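Mandelate racemase/muconate lactonizing protein (Paenibacillus sp., PDB 3V5C) probably catalyses the magnesium-dependent dehydration of galacturonate, as a lyase built on the enolase fold. Local coordinates at residues Phe137-Leu142 with Arg146-Leu151; Glu155-Tyr160 with Ser195-Pro200; Lys162-Phe167 with Val335-Ile340. The protein carries 1 engineered substitution. All blocks are in the same frame, centred on the assembly; numbering follows the deposited sequence.

Helix 145-161 packs on the outside of the barrel and links the contacts. Contact 1 packs its first turns against the loop that leaves strand 126-135. About 15 Å away, centre to centre, contact 2 sets its later turns beside the end of helix 180-198, and contact 3, a further 11 Å on, lies where the chain leaves the helix for strand 167-170. Contact 1 closes before the other two open, whereas contacts 2 and 3 interlock along the chain and touch through Tyr-160 O and Arg-165 NH1. Segment 335-340 comes from far downstream, and its strand 335-337 lies beside strand 126-135. Together the three contacts follow one helix to the place where the barrel closes.

Contact 1 of 3, residues Phe137-Leu142 with Arg146-Leu151; sequences FDDLHL and RAAVAL
With CG anti to the backbone N (chi1 -177°), Leu-151 reaches off its helix into the loop 137-142, where Asp-139 holds CG between its backbone N and carbonyl carbon (chi1 58°), which turns the carboxylate to bring OD2 near the methyl of Ala-148. The two branches of Leu-151 divide the work. CD1 meets Leu-142 CD1 at 3.7 Å, and the same methyl lies 3.6 Å from CE1 of His-141, whose ring comes from the opposite direction. CD2 rests 3.6 Å from Asp-138 O. Leu-142 crosses Leu-151 obliquely, and its CD1 also reaches Ala-147 CB at 4.0 Å. Nearer the core, the backbone sets Asp-139 CB 3.6 Å from Ala-148 CB; this aliphatic part packs while the buried carboxylate is satisfied elsewhere: OD2 pairs with Arg-186 and OD1 with Arg-173. The loop is folded by two overlapping type I turns, and Leu-142 N bonds to Asp-139 O at 3.0 Å. Largely apolar contacts thus dock a doubly turned loop on the helix that follows it, as part of a beta-alpha connection, from strand 126-135 to helix 145-161, in the barrel of the enolase fold.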
ATOM      1  N   PHE A 137      11.610 -14.225  -0.562  1.00 11.86           N
ATOM      2  CA  PHE A 137      12.753 -15.140  -0.504  1.00 11.81           C
ATOM      3  C   PHE A 137      12.380 -16.458  -1.166  1.00 15.58           C
ATOM      4  O   PHE A 137      12.384 -17.519  -0.526  1.00 14.16           O
ATOM      5  CB  PHE A 137      13.145 -15.444   0.940  1.00 12.05           C
ATOM      6  CG  PHE A 137      13.712 -14.268   1.717  1.00 11.87           C
ATOM      7  CD1 PHE A 137      14.024 -13.041   1.111  1.00 10.46           C
ATOM      8  CD2 PHE A 137      13.990 -14.428   3.066  1.00 14.27           C
ATOM      9  CE1 PHE A 137      14.559 -11.980   1.880  1.00 11.82           C
ATOM     10  CE2 PHE A 137      14.526 -13.390   3.823  1.00  9.64           C
ATOM     11  CZ  PHE A 137      14.816 -12.174   3.237  1.00  9.00           C
ATOM     12  N   ASP A 138      12.069 -16.394  -2.452  1.00 11.30           N
ATOM     13  CA  ASP A 138      11.494 -17.536  -3.153  1.00 11.43           C
ATOM     14  C   ASP A 138      12.557 -18.530  -3.606  1.00 15.97           C
ATOM     15  O   ASP A 138      12.252 -19.535  -4.270  1.00 16.19           O
ATOM     16  CB  ASP A 138      10.705 -17.018  -4.341  1.00 11.75           C
ATOM     17  CG  ASP A 138       9.586 -16.083  -3.909  1.00 10.94           C
ATOM     18  OD1 ASP A 138       8.787 -16.498  -3.033  1.00 11.97           O
ATOM     19  OD2 ASP A 138       9.511 -14.959  -4.442  1.00 10.87           O
ATOM     20  N   ASP A 139      13.789 -18.232  -3.212  1.00 13.51           N
ATOM     21  CA  ASP A 139      14.986 -18.965  -3.618  1.00 12.92           C
ATOM     22  C   ASP A 139      15.573 -19.821  -2.509  1.00 17.07           C
ATOM     23  O   ASP A 139      16.646 -20.391  -2.697  1.00 15.58           O
ATOM     24  CB  ASP A 139      16.056 -17.953  -3.991  1.00 12.42           C
ATOM     25  CG  ASP A 139      16.365 -17.006  -2.841  1.00 14.67           C
ATOM     26  OD1 ASP A 139      15.449 -16.275  -2.432  1.00 13.41           O
ATOM     27  OD2 ASP A 139      17.501 -17.011  -2.329  1.00 16.55           O
ATOM     28  N   LEU A 140      14.921 -19.894  -1.351  1.00 15.74           N
ATOM     29  CA  LEU A 140      15.574 -20.483  -0.184  1.00 14.89           C
ATOM     30  C   LEU A 140      15.779 -21.997  -0.294  1.00 17.51           C
ATOM     31  O   LEU A 140      16.632 -22.548   0.402  1.00 22.84           O
ATOM     32  CB  LEU A 140      14.835 -20.133   1.106  1.00 16.95           C
ATOM     33  CG  LEU A 140      14.875 -18.664   1.531  1.00 15.13           C
ATOM     34  CD1 LEU A 140      14.123 -18.509   2.833  1.00 19.68           C
ATOM     35  CD2 LEU A 140      16.309 -18.202   1.692  1.00 16.33           C
ATOM     36  N   HIS A 141      15.010 -22.649  -1.169  1.00 13.61           N
ATOM     37  CA  HIS A 141      15.137 -24.089  -1.386  1.00 16.54           C
ATOM     38  C   HIS A 141      16.332 -24.414  -2.273  1.00 18.73           C
ATOM     39  O   HIS A 141      16.692 -25.587  -2.423  1.00 21.49           O
ATOM     40  CB  HIS A 141      13.864 -24.646  -2.011  1.00 18.29           C
ATOM     41  CG  HIS A 141      13.555 -24.084  -3.359  1.00 17.86           C
ATOM     42  ND1 HIS A 141      13.111 -22.789  -3.543  1.00 17.00           N
ATOM     43  CD2 HIS A 141      13.591 -24.648  -4.590  1.00 17.53           C
ATOM     44  CE1 HIS A 141      12.909 -22.578  -4.833  1.00 21.59           C
ATOM     45  NE2 HIS A 141      13.189 -23.692  -5.490  1.00 16.33           N
ATOM     46  N   LEU A 142      16.938 -23.383  -2.859  1.00 15.69           N
ATOM     47  CA  LEU A 142      18.110 -23.543  -3.720  1.00 18.33           C
ATOM     48  C   LEU A 142      19.418 -23.244  -2.976  1.00 18.33           C
ATOM     49  O   LEU A 142      19.621 -22.147  -2.436  1.00 16.85           O
ATOM     50  CB  LEU A 142      17.996 -22.650  -4.959  1.00 17.57           C
ATOM     51  CG  LEU A 142      16.808 -22.942  -5.872  1.00 18.50           C
ATOM     52  CD1 LEU A 142      16.730 -21.909  -6.992  1.00 17.81           C
ATOM     53  CD2 LEU A 142      16.894 -24.376  -6.431  1.00 17.64           C
ATOM     54  N   ARG A 146      23.866 -18.851  -7.808  1.00 20.21           N
ATOM     55  CA  ARG A 146      23.507 -18.504  -9.177  1.00 19.09           C
ATOM     56  C   ARG A 146      22.105 -18.982  -9.553  1.00 18.34           C
ATOM     57  O   ARG A 146      21.366 -18.266 -10.230  1.00 20.21           O
ATOM     58  CB  ARG A 146      24.546 -19.031 -10.172  1.00 25.92           C
ATOM     59  CG  ARG A 146      25.933 -18.412 -10.007  1.00 37.11           C
ATOM     60  CD  ARG A 146      27.015 -19.371 -10.486  1.00 45.20           C
ATOM     61  NE  ARG A 146      26.704 -20.737 -10.074  1.00 49.85           N
ATOM     62  CZ  ARG A 146      26.288 -21.694 -10.900  1.00 43.31           C
ATOM     63  NH1 ARG A 146      26.153 -21.451 -12.200  1.00 46.15           N
ATOM     64  NH2 ARG A 146      26.013 -22.899 -10.424  1.00 30.50           N
ATOM     65  N   ALA A 147      21.754 -20.198  -9.135  1.00 20.04           N
ATOM     66  CA  ALA A 147      20.405 -20.731  -9.344  1.00 18.73           C
ATOM     67  C   ALA A 147      19.364 -19.796  -8.715  1.00 15.70           C
ATOM     68  O   ALA A 147      18.305 -19.516  -9.306  1.00 16.26           O
ATOM     69  CB  ALA A 147      20.293 -22.106  -8.744  1.00 20.58           C
ATOM     70  N   ALA A 148      19.678 -19.328  -7.515  1.00 18.12           N
ATOM     71  CA  ALA A 148      18.807 -18.415  -6.771  1.00 15.48           C
ATOM     72  C   ALA A 148      18.596 -17.112  -7.540  1.00 14.61           C
ATOM     73  O   ALA A 148      17.460 -16.640  -7.673  1.00 15.36           O
ATOM     74  CB  ALA A 148      19.386 -18.152  -5.398  1.00 15.66           C
ATOM     75  N   VAL A 149      19.678 -16.543  -8.068  1.00 15.19           N
ATOM     76  CA  VAL A 149      19.589 -15.327  -8.867  1.00 16.00           C
ATOM     77  C   VAL A 149      18.713 -15.551 -10.098  1.00 17.48           C
ATOM     78  O   VAL A 149      17.829 -14.748 -10.408  1.00 15.38           O
ATOM     79  CB  VAL A 149      20.975 -14.846  -9.325  1.00 15.35           C
ATOM     80  CG1 VAL A 149      20.851 -13.698 -10.303  1.00 15.68           C
ATOM     81  CG2 VAL A 149      21.837 -14.461  -8.124  1.00 14.09           C
ATOM     82  N   ALA A 150      18.957 -16.648 -10.813  1.00 15.03           N
ATOM     83  CA  ALA A 150      18.140 -16.982 -11.975  1.00 14.20           C
ATOM     84  C   ALA A 150      16.644 -17.061 -11.656  1.00 12.17           C
ATOM     85  O   ALA A 150      15.814 -16.541 -12.393  1.00 16.16           O
ATOM     86  CB  ALA A 150      18.615 -18.305 -12.585  1.00 20.81           C
ATOM     87  N   LEU A 151      16.310 -17.734 -10.566  1.00 13.02           N
ATOM     88  CA  LEU A 151      14.917 -17.873 -10.168  1.00 12.92           C
ATOM     89  C   LEU A 151      14.285 -16.511  -9.875  1.00 13.32           C
ATOM     90  O   LEU A 151      13.174 -16.225 -10.335  1.00 12.39           O
ATOM     91  CB  LEU A 151      14.801 -18.809  -8.978  1.00 13.43           C
ATOM     92  CG  LEU A 151      13.402 -19.138  -8.456  1.00 16.25           C
ATOM     93  CD1 LEU A 151      13.402 -20.475  -7.727  1.00 17.53           C
ATOM     94  CD2 LEU A 151      12.908 -18.055  -7.534  1.00 15.15           C
TER

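Contact 2 of 3, residues Glu155-Tyr160 with Ser195-Pro200; sequences EAMQGY and SEVAGP
Val-197 carries this contact, with Met-157 and then Tyr-160 giving up the next largest shares of surface. Val-197 projects from the last turn of helix 180-198 toward helix 145-161, and both its methyls are in play. CG1, anti to the backbone N (chi1 160°), lies 3.9 Å from Ala-156 CB, a methyl-to-methyl contact on the buried side. The same CG1 is 3.9 Å from Met-157 CG, while CG2 is 4.2 Å from that Met-157 CG. Met-157 starts off to one side of its helix, and its chain is bent beyond CG, the atom that does the touching. Met-157 and Val-197 lie alongside each other, running in opposing senses. The sulfur itself is modelled too near CG1 to be trusted, so its exact position is doubtful. Tyr-160, one turn beyond Ala-156, points its CB to this side and loses some surface to the contact, though its side chain stops short of touching; its ring has a cation-pi partner in Arg-165. Gln-153, one turn before Met-157, reaches both Val-197 and Glu-196. On the barrel side, Phe-167 of strand 167-170 packs against both Ala-156 and Ala-198, so the helices sit side by side on a barrel strand. Helix 180-198 stops just past the contact: Gly-199 takes a positive phi of 81°, where a CB would press on the preceding carbonyl O. The chemistry across the two segments is wholly apolar, a valine against an alanine methyl and a methionine chain: shape and burial of hydrocarbon hold the helices here, and the more exposed methionine closes the outer margin.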
ATOM      1  N   GLU A 155      11.238 -14.321 -11.761  1.00 12.91           N
ATOM      2  CA  GLU A 155      10.073 -13.749 -11.085  1.00 11.78           C
ATOM      3  C   GLU A 155       9.904 -12.284 -11.479  1.00 11.68           C
ATOM      4  O   GLU A 155       8.788 -11.833 -11.760  1.00 11.99           O
ATOM      5  CB  GLU A 155      10.181 -13.924  -9.562  1.00 12.07           C
ATOM      6  CG  GLU A 155      10.022 -15.373  -9.121  1.00 13.95           C
ATOM      7  CD  GLU A 155       9.852 -15.534  -7.638  1.00 12.83           C
ATOM      8  OE1 GLU A 155      10.094 -14.535  -6.902  1.00 12.70           O
ATOM      9  OE2 GLU A 155       9.463 -16.646  -7.195  1.00 12.62           O
ATOM     10  N   ALA A 156      11.008 -11.552 -11.544  1.00 12.41           N
ATOM     11  CA  ALA A 156      10.950 -10.164 -11.988  1.00  9.94           C
ATOM     12  C   ALA A 156      10.421 -10.108 -13.416  1.00 13.47           C
ATOM     13  O   ALA A 156       9.584  -9.277 -13.742  1.00 12.07           O
ATOM     14  CB  ALA A 156      12.307  -9.496 -11.878  1.00 12.50           C
ATOM     15  N   MET A 157      10.897 -11.017 -14.261  1.00 11.87           N
ATOM     16  CA  MET A 157      10.441 -11.036 -15.642  1.00 14.47           C
ATOM     17  C   MET A 157       8.953 -11.382 -15.764  1.00 11.99           C
ATOM     18  O   MET A 157       8.291 -10.889 -16.684  1.00 13.36           O
ATOM     19  CB  MET A 157      11.327 -11.948 -16.494  1.00 18.09           C
ATOM     20  CG  MET A 157      12.708 -11.357 -16.724  1.00 19.07           C
ATOM     21  SD  MET A 157      12.617  -9.599 -17.227  1.00 36.21           S
ATOM     22  CE  MET A 157      12.376  -9.737 -19.004  1.00 36.06           C
ATOM     23  N   GLN A 158       8.420 -12.215 -14.855  1.00 11.88           N
ATOM     24  CA  GLN A 158       6.980 -12.481 -14.802  1.00 11.86           C
ATOM     25  C   GLN A 158       6.217 -11.170 -14.606  1.00 11.51           C
ATOM     26  O   GLN A 158       5.239 -10.906 -15.300  1.00 13.40           O
ATOM     27  CB  GLN A 158       6.619 -13.452 -13.679  1.00 15.30           C
ATOM     28  CG  GLN A 158       7.143 -14.872 -13.869  1.00 19.28           C
ATOM     29  CD  GLN A 158       7.032 -15.729 -12.599  1.00 23.90           C
ATOM     30  OE1 GLN A 158       6.226 -15.438 -11.709  1.00 27.58           O
ATOM     31  NE2 GLN A 158       7.868 -16.773 -12.505  1.00 24.92           N
ATOM     32  N   GLY A 159       6.683 -10.348 -13.669  1.00 11.96           N
ATOM     33  CA  GLY A 159       6.051  -9.061 -13.445  1.00 14.31           C
ATOM     34  C   GLY A 159       6.225  -8.121 -14.633  1.00 12.54           C
ATOM     35  O   GLY A 159       5.288  -7.431 -15.044  1.00 12.14           O
ATOM     36  N   TYR A 160       7.417  -8.134 -15.219  1.00 12.80           N
ATOM     37  CA  TYR A 160       7.720  -7.255 -16.331  1.00 10.21           C
ATOM     38  C   TYR A 160       6.759  -7.519 -17.487  1.00 12.96           C
ATOM     39  O   TYR A 160       6.259  -6.589 -18.104  1.00 13.40           O
ATOM     40  CB  TYR A 160       9.165  -7.475 -16.807  1.00 12.96           C
ATOM     41  CG  TYR A 160       9.650  -6.453 -17.814  1.00 13.85           C
ATOM     42  CD1 TYR A 160       9.377  -6.601 -19.165  1.00 14.79           C
ATOM     43  CD2 TYR A 160      10.394  -5.346 -17.410  1.00 16.36           C
ATOM     44  CE1 TYR A 160       9.823  -5.682 -20.088  1.00 18.87           C
ATOM     45  CE2 TYR A 160      10.842  -4.415 -18.325  1.00 17.43           C
ATOM     46  CZ  TYR A 160      10.549  -4.590 -19.670  1.00 20.13           C
ATOM     47  OH  TYR A 160      10.984  -3.678 -20.609  1.00 22.51           O
ATOM     48  N   SER A 195      18.413  -6.043 -11.059  1.00 14.10           N
ATOM     49  CA  SER A 195      18.841  -4.811 -11.719  1.00 14.99           C
ATOM     50  C   SER A 195      19.109  -5.029 -13.209  1.00 20.48           C
ATOM     51  O   SER A 195      18.717  -4.218 -14.051  1.00 17.40           O
ATOM     52  CB  SER A 195      20.099  -4.269 -11.043  1.00 17.99           C
ATOM     53  OG  SER A 195      20.627  -3.160 -11.748  1.00 27.42           O
ATOM     54  N   GLU A 196      19.770  -6.133 -13.521  1.00 15.85           N
ATOM     55  CA  GLU A 196      20.083  -6.460 -14.914  1.00 22.00           C
ATOM     56  C   GLU A 196      18.828  -6.711 -15.756  1.00 25.17           C
ATOM     57  O   GLU A 196      18.761  -6.306 -16.913  1.00 29.76           O
ATOM     58  CB  GLU A 196      21.065  -7.642 -14.963  1.00 25.62           C
ATOM     59  CG  GLU A 196      22.430  -7.284 -14.385  1.00 28.45           C
ATOM     60  CD  GLU A 196      23.230  -8.483 -13.889  1.00 36.25           C
ATOM     61  OE1 GLU A 196      22.777  -9.635 -14.077  1.00 44.79           O
ATOM     62  OE2 GLU A 196      24.320  -8.266 -13.305  1.00 42.57           O
ATOM     63  N   VAL A 197      17.841  -7.374 -15.158  1.00 18.91           N
ATOM     64  CA  VAL A 197      16.522  -7.586 -15.738  1.00 26.00           C
ATOM     65  C   VAL A 197      15.765  -6.291 -15.988  1.00 22.55           C
ATOM     66  O   VAL A 197      15.193  -6.088 -17.061  1.00 23.36           O
ATOM     67  CB  VAL A 197      15.627  -8.372 -14.746  1.00 24.99           C
ATOM     68  CG1 VAL A 197      14.153  -8.176 -15.089  1.00 27.24           C
ATOM     69  CG2 VAL A 197      16.007  -9.827 -14.691  1.00 22.91           C
ATOM     70  N   ALA A 198      15.729  -5.432 -14.971  1.00 18.32           N
ATOM     71  CA  ALA A 198      14.894  -4.242 -14.984  1.00 19.53           C
ATOM     72  C   ALA A 198      15.405  -3.193 -15.965  1.00 20.51           C
ATOM     73  O   ALA A 198      14.628  -2.438 -16.540  1.00 21.82           O
ATOM     74  CB  ALA A 198      14.790  -3.651 -13.562  1.00 18.05           C
ATOM     75  N   GLY A 199      16.714  -3.148 -16.160  1.00 20.78           N
ATOM     76  CA  GLY A 199      17.274  -2.213 -17.119  1.00 19.70           C
ATOM     77  C   GLY A 199      17.427  -0.813 -16.569  1.00 19.38           C
ATOM     78  O   GLY A 199      17.080  -0.545 -15.414  1.00 20.87           O
ATOM     79  N   PRO A 200      17.937   0.100 -17.406  1.00 19.88           N
ATOM     80  CA  PRO A 200      18.353   1.442 -16.987  1.00 20.54           C
ATOM     81  C   PRO A 200      17.227   2.358 -16.503  1.00 19.64           C
ATOM     82  O   PRO A 200      17.515   3.310 -15.774  1.00 27.10           O
ATOM     83  CB  PRO A 200      19.010   2.017 -18.248  1.00 23.23           C
ATOM     84  CG  PRO A 200      18.430   1.259 -19.367  1.00 19.87           C
ATOM     85  CD  PRO A 200      18.203  -0.136 -18.837  1.00 20.54           C
TER

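Contact 3 of 3, residues Lys162-Phe167 with Val335-Ile340; sequences KGQRHF and VEYDDI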
ATOM      1  N   LYS A 162       3.814  -8.489 -17.308  1.00 11.20           N
ATOM      2  CA  LYS A 162       2.502  -7.952 -16.949  1.00 13.84           C
ATOM      3  C   LYS A 162       2.513  -6.436 -16.711  1.00 14.02           C
ATOM      4  O   LYS A 162       1.607  -5.891 -16.069  1.00 21.05           O
ATOM      5  CB  LYS A 162       1.944  -8.697 -15.730  1.00 17.12           C
ATOM      6  CG  LYS A 162       1.718 -10.196 -15.979  1.00 14.23           C
ATOM      7  CD  LYS A 162       1.022 -10.881 -14.792  1.00 19.17           C
ATOM      8  CE  LYS A 162       1.980 -11.100 -13.625  1.00 19.29           C
ATOM      9  NZ  LYS A 162       1.352 -11.971 -12.571  1.00 20.27           N
ATOM     10  N   GLY A 163       3.528  -5.757 -17.234  1.00 12.38           N
ATOM     11  CA  GLY A 163       3.573  -4.307 -17.215  1.00 13.55           C
ATOM     12  C   GLY A 163       4.406  -3.671 -16.119  1.00 12.44           C
ATOM     13  O   GLY A 163       4.487  -2.446 -16.055  1.00 12.84           O
ATOM     14  N   GLN A 164       5.020  -4.472 -15.254  1.00 12.09           N
ATOM     15  CA  GLN A 164       5.814  -3.906 -14.154  1.00 12.13           C
ATOM     16  C   GLN A 164       7.185  -3.460 -14.670  1.00 12.41           C
ATOM     17  O   GLN A 164       7.787  -4.161 -15.492  1.00 13.25           O
ATOM     18  CB  GLN A 164       6.000  -4.916 -13.017  1.00 12.68           C
ATOM     19  CG  GLN A 164       4.702  -5.354 -12.323  1.00 13.70           C
ATOM     20  CD  GLN A 164       3.992  -4.224 -11.587  1.00 13.87           C
ATOM     21  OE1 GLN A 164       4.623  -3.278 -11.105  1.00 11.97           O
ATOM     22  NE2 GLN A 164       2.667  -4.323 -11.500  1.00 15.36           N
ATOM     23  N   ARG A 165       7.665  -2.306 -14.206  1.00 10.78           N
ATOM     24  CA  ARG A 165       8.985  -1.804 -14.592  1.00 11.91           C
ATOM     25  C   ARG A 165       9.891  -1.532 -13.387  1.00 12.18           C
ATOM     26  O   ARG A 165      11.109  -1.367 -13.526  1.00 12.01           O
ATOM     27  CB  ARG A 165       8.843  -0.527 -15.436  1.00 11.15           C
ATOM     28  CG  ARG A 165       8.131  -0.755 -16.777  1.00 14.25           C
ATOM     29  CD  ARG A 165       8.975  -1.632 -17.711  1.00 13.83           C
ATOM     30  NE  ARG A 165       8.333  -1.875 -19.010  1.00 18.03           N
ATOM     31  CZ  ARG A 165       7.571  -2.934 -19.284  1.00 17.84           C
ATOM     32  NH1 ARG A 165       7.325  -3.856 -18.350  1.00 13.54           N
ATOM     33  NH2 ARG A 165       7.044  -3.077 -20.501  1.00 19.91           N
ATOM     34  N   HIS A 166       9.274  -1.466 -12.211  1.00 12.75           N
ATOM     35  CA  HIS A 166       9.973  -1.142 -10.968  1.00 10.57           C
ATOM     36  C   HIS A 166       9.738  -2.246  -9.975  1.00 11.13           C
ATOM     37  O   HIS A 166       8.639  -2.815  -9.930  1.00 10.85           O
ATOM     38  CB  HIS A 166       9.422   0.176 -10.432  1.00 12.43           C
ATOM     39  CG  HIS A 166       9.322   1.225 -11.489  1.00 14.54           C
ATOM     40  ND1 HIS A 166      10.427   1.694 -12.166  1.00 14.84           N
ATOM     41  CD2 HIS A 166       8.254   1.868 -12.017  1.00 12.56           C
ATOM     42  CE1 HIS A 166      10.047   2.590 -13.058  1.00 15.01           C
ATOM     43  NE2 HIS A 166       8.736   2.724 -12.981  1.00 14.85           N
ATOM     44  N   PHE A 167      10.750  -2.527  -9.157  1.00 11.81           N
ATOM     45  CA  PHE A 167      10.730  -3.747  -8.357  1.00 11.29           C
ATOM     46  C   PHE A 167      11.261  -3.540  -6.952  1.00  9.62           C
ATOM     47  O   PHE A 167      12.301  -2.922  -6.772  1.00 13.19           O
ATOM     48  CB  PHE A 167      11.549  -4.839  -9.059  1.00 10.64           C
ATOM     49  CG  PHE A 167      11.046  -5.175 -10.435  1.00 12.08           C
ATOM     50  CD1 PHE A 167      11.521  -4.488 -11.548  1.00 11.19           C
ATOM     51  CD2 PHE A 167      10.076  -6.158 -10.610  1.00 13.10           C
ATOM     52  CE1 PHE A 167      11.032  -4.790 -12.848  1.00 12.66           C
ATOM     53  CE2 PHE A 167       9.586  -6.465 -11.893  1.00 14.55           C
ATOM     54  CZ  PHE A 167      10.065  -5.777 -13.005  1.00 13.57           C
ATOM     55  N   VAL A 335       2.299   3.199  -6.026  1.00  9.33           N
ATOM     56  CA  VAL A 335       1.387   2.183  -5.526  1.00  9.00           C
ATOM     57  C   VAL A 335       2.181   0.870  -5.342  1.00 12.49           C
ATOM     58  O   VAL A 335       2.842   0.401  -6.266  1.00 12.02           O
ATOM     59  CB  VAL A 335       0.233   1.982  -6.528  1.00  9.14           C
ATOM     60  CG1 VAL A 335      -0.616   0.772  -6.147  1.00 13.21           C
ATOM     61  CG2 VAL A 335      -0.627   3.235  -6.582  1.00 14.22           C
ATOM     62  N   GLU A 336       2.119   0.281  -4.147  1.00 12.14           N
ATOM     63  CA  GLU A 336       2.763  -1.012  -3.886  1.00 13.20           C
ATOM     64  C   GLU A 336       1.860  -2.127  -4.423  1.00 12.88           C
ATOM     65  O   GLU A 336       0.785  -2.382  -3.873  1.00 11.75           O
ATOM     66  CB  GLU A 336       3.018  -1.177  -2.376  1.00 14.14           C
ATOM     67  CG  GLU A 336       3.688  -2.482  -2.027  1.00 12.54           C
ATOM     68  CD  GLU A 336       4.261  -2.541  -0.626  1.00 15.19           C
ATOM     69  OE1 GLU A 336       3.946  -1.662   0.210  1.00 16.80           O
ATOM     70  OE2 GLU A 336       5.029  -3.498  -0.353  1.00 13.36           O
ATOM     71  N   TYR A 337       2.295  -2.789  -5.503  1.00 10.44           N
ATOM     72  CA  TYR A 337       1.424  -3.701  -6.264  1.00 10.26           C
ATOM     73  C   TYR A 337       1.743  -5.187  -6.073  1.00 10.29           C
ATOM     74  O   TYR A 337       2.889  -5.613  -6.274  1.00 11.15           O
ATOM     75  CB  TYR A 337       1.462  -3.367  -7.760  1.00 13.21           C
ATOM     76  CG  TYR A 337       0.411  -4.102  -8.538  1.00 10.87           C
ATOM     77  CD1 TYR A 337       0.689  -5.330  -9.135  1.00 14.65           C
ATOM     78  CD2 TYR A 337      -0.878  -3.595  -8.657  1.00 12.43           C
ATOM     79  CE1 TYR A 337      -0.276  -6.014  -9.841  1.00 12.45           C
ATOM     80  CE2 TYR A 337      -1.853  -4.273  -9.369  1.00 13.85           C
ATOM     81  CZ  TYR A 337      -1.543  -5.487  -9.955  1.00 12.86           C
ATOM     82  OH  TYR A 337      -2.505  -6.180 -10.669  1.00 19.32           O
ATOM     83  N   ASP A 338       0.713  -5.941  -5.684  1.00 10.20           N
ATOM     84  CA  ASP A 338       0.727  -7.400  -5.601  1.00 12.29           C
ATOM     85  C   ASP A 338      -0.398  -7.876  -6.530  1.00 14.57           C
ATOM     86  O   ASP A 338      -1.515  -7.367  -6.462  1.00 14.15           O
ATOM     87  CB  ASP A 338       0.438  -7.815  -4.149  1.00 14.36           C
ATOM     88  CG  ASP A 338       0.919  -9.218  -3.804  1.00 17.59           C
ATOM     89  OD1 ASP A 338       1.707  -9.821  -4.577  1.00 15.48           O
ATOM     90  OD2 ASP A 338       0.513  -9.703  -2.717  1.00 13.27           O
ATOM     91  N   ASP A 339      -0.107  -8.835  -7.411  1.00 13.62           N
ATOM     92  CA  ASP A 339      -1.091  -9.311  -8.377  1.00 14.20           C
ATOM     93  C   ASP A 339      -2.028 -10.327  -7.722  1.00 13.51           C
ATOM     94  O   ASP A 339      -1.656 -11.476  -7.498  1.00 15.94           O
ATOM     95  CB  ASP A 339      -0.385  -9.947  -9.572  1.00 15.67           C
ATOM     96  CG  ASP A 339      -1.335 -10.308 -10.695  1.00 20.24           C
ATOM     97  OD1 ASP A 339      -2.572 -10.270 -10.513  1.00 18.74           O
ATOM     98  OD2 ASP A 339      -0.842 -10.648 -11.790  1.00 20.80           O
ATOM     99  N   ILE A 340      -3.237  -9.883  -7.398  1.00 11.35           N
ATOM    100  CA  ILE A 340      -4.170 -10.692  -6.626  1.00 12.76           C
ATOM    101  C   ILE A 340      -5.528 -10.751  -7.284  1.00 11.30           C
ATOM    102  O   ILE A 340      -6.001  -9.768  -7.847  1.00 13.33           O
ATOM    103  CB  ILE A 340      -4.346 -10.111  -5.208  1.00 11.04           C
ATOM    104  CG1 ILE A 340      -3.005 -10.161  -4.472  1.00 15.28           C
ATOM    105  CG2 ILE A 340      -5.389 -10.909  -4.422  1.00 11.58           C
ATOM    106  CD1 ILE A 340      -2.960  -9.299  -3.211  1.00 14.04           C
TER
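A Schellman motif ends helix 145-161 with Gly-163 as its C-prime residue, and the two residues flanking that glycine, Lys-162 and Gln-164, reach across to Asp-339 and Tyr-337: Tyr-337 ends barrel strand 335-337, and Asp-339 lies just beyond it. Gly-163 N returns to Tyr-160 O, and Gln-164 N to Gly-159 O. Lys-162 runs out extended and then bends at chi3 (-76°), which brings NZ to 2.7 Å from Asp-339 OD2 in a hydrogen-bonded salt bridge. The ammonium comes to the anti side of that oxygen, 23° out of the carboxylate plane, and the two side chains cross at about a right angle. Lys-162 CE also passes 3.4 Å from Asp-339 OD2, so the methylenes approach the oxygen with the charge. Ala-27 of strand 14-30 touches both partners and ties the pair to the neighbouring antiparallel sheet. With an alanine here in place of Asp-339, the ammonium of Lys-162 would probably lose its charged mate and the lysine chain would be free to turn. Deeper in, Gln-164 bends at chi2 and brings its amide to the Tyr-337 ring: NE2 is 3.2 Å from CD1 and 3.7 Å from CG of Tyr-337. The amide and ring planes are only 21° apart, and the nitrogen approaches obliquely. Behind it, Arg-165 NH1 bonds to Gln-164 O at 2.9 Å, from above the carbonyl plane, and to Tyr-160 O. One point of the link is thus ionic, a short pair at the more exposed margin whose strength would probably depend on solvent screening; the other is a van der Waals contact, a buried amide whose nitrogen meets ring carbons.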